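Local coordinates for ADP-ribosylation factor-binding protein GGA1 (PDB 5CN2) that may help regulate membrane traffic through the trans-Golgi network, and is represented here by its gamma-ear (GAE) domain, at residues K60-L64 against S87-S92. Residues are numbered along the deposited sequence; the frame is centred on the assembly and turned at random.
Sequences KGTTL and SVEGIS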
# COMPACT_ATOMS: atom_id res chain seq x y z
N LYS A 60 9.20 8.55 9.93
CA LYS A 60 10.01 9.58 10.61
C LYS A 60 11.47 9.72 10.16
O LYS A 60 11.96 10.84 10.06
CB LYS A 60 9.93 9.42 12.14
CG LYS A 60 8.94 10.38 12.81
CD LYS A 60 8.50 9.90 14.20
CE LYS A 60 7.41 10.76 14.83
NZ LYS A 60 7.94 11.70 15.86
N GLY A 61 12.17 8.62 9.88
CA GLY A 61 13.59 8.74 9.50
C GLY A 61 13.88 8.33 8.07
O GLY A 61 14.91 7.69 7.79
N THR A 62 12.99 8.74 7.17
CA THR A 62 12.79 8.04 5.91
C THR A 62 12.37 8.99 4.81
O THR A 62 11.52 9.83 5.04
CB THR A 62 11.65 6.99 6.08
OG1 THR A 62 12.17 5.75 6.57
CG2 THR A 62 10.92 6.72 4.80
N THR A 63 12.92 8.78 3.62
CA THR A 63 12.36 9.33 2.41
C THR A 63 11.52 8.25 1.73
O THR A 63 11.97 7.12 1.51
CB THR A 63 13.47 9.88 1.47
OG1 THR A 63 14.15 10.95 2.13
CG2 THR A 63 12.89 10.41 0.18
N LEU A 64 10.29 8.62 1.36
CA LEU A 64 9.37 7.72 0.70
C LEU A 64 9.20 8.16 -0.75
O LEU A 64 8.71 9.26 -1.00
CB LEU A 64 8.05 7.77 1.45
CG LEU A 64 6.91 6.79 1.19
CD1 LEU A 64 6.40 6.91 -0.24
CD2 LEU A 64 7.31 5.36 1.48
N SER A 87 9.49 3.18 -2.62
CA SER A 87 10.71 2.84 -1.90
C SER A 87 10.86 3.66 -0.64
O SER A 87 10.23 4.70 -0.46
CB SER A 87 11.92 2.96 -2.81
OG SER A 87 12.11 4.28 -3.19
N VAL A 88 11.64 3.12 0.27
CA VAL A 88 11.83 3.67 1.59
C VAL A 88 13.32 3.74 1.78
O VAL A 88 14.01 2.74 1.57
CB VAL A 88 11.24 2.76 2.68
CG1 VAL A 88 11.06 3.53 3.97
CG2 VAL A 88 9.92 2.18 2.23
N GLU A 89 13.81 4.91 2.18
CA GLU A 89 15.24 5.16 2.24
C GLU A 89 15.57 6.01 3.45
O GLU A 89 14.76 6.83 3.87
CB GLU A 89 15.69 5.92 1.00
CG GLU A 89 16.26 5.08 -0.10
CD GLU A 89 16.64 5.93 -1.32
OE1 GLU A 89 15.79 6.76 -1.76
OE2 GLU A 89 17.78 5.78 -1.82
N GLY A 90 16.77 5.85 3.99
CA GLY A 90 17.24 6.72 5.06
C GLY A 90 17.68 5.98 6.30
O GLY A 90 17.76 4.75 6.33
N ILE A 91 17.96 6.76 7.33
CA ILE A 91 18.65 6.23 8.49
C ILE A 91 17.83 5.10 9.13
O ILE A 91 18.37 4.05 9.48
CB ILE A 91 19.07 7.38 9.45
CG1 ILE A 91 20.05 6.89 10.54
CG2 ILE A 91 17.86 8.05 10.10
CD1 ILE A 91 21.32 6.23 10.02
N SER A 92 16.52 5.26 9.23
CA SER A 92 15.70 4.21 9.84
C SER A 92 15.74 2.86 9.12
O SER A 92 15.63 1.82 9.77
CB SER A 92 14.26 4.68 9.99
OG SER A 92 14.19 5.55 11.09
O HOH W 1 12.88 6.60 -1.11
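G61 O receives the backbone N-H of S92, in the first turn of helix 91-94, through a long but nearly straight bond (N to O 3.3 Å, 168° at the hydrogen). G61 also lies against the S92 side chain, where a CB would clash with S92 OG as it now stands. At T62, CG2 stands anti to the backbone N and meets V88 CG1 at 3.3 Å, tighter than usual methyl contact, while OG1 lies alongside the same methyl. A serine here, lacking CG2, would probably leave a gap over V88 CG1. T62 CA adds a CA-H...O contact to E89 O. T63 and E89 form the hydrogen-bonded antiparallel pair: T63 N donates to E89 O (2.7 Å), and E89 N returns to T63 O (3.0 Å). A water hydrogen-bonds T63 O, E89 OE1 and S87 OG, linking the two strands. L64 and V88 follow as a non-hydrogen-bonded pair, with L64 CD2 4.2 Å from V88 CG2. Strands 63-66 and 78-89 form a long-connection beta hairpin in the GAE beta-sandwich; 63-66 is outermost in the chain's five-stranded antiparallel sheet, 78-89 also pairs with strand 34-43, where V88 packs on L35 and L37, and G90, at the N-cap position, leads into helix 91-94.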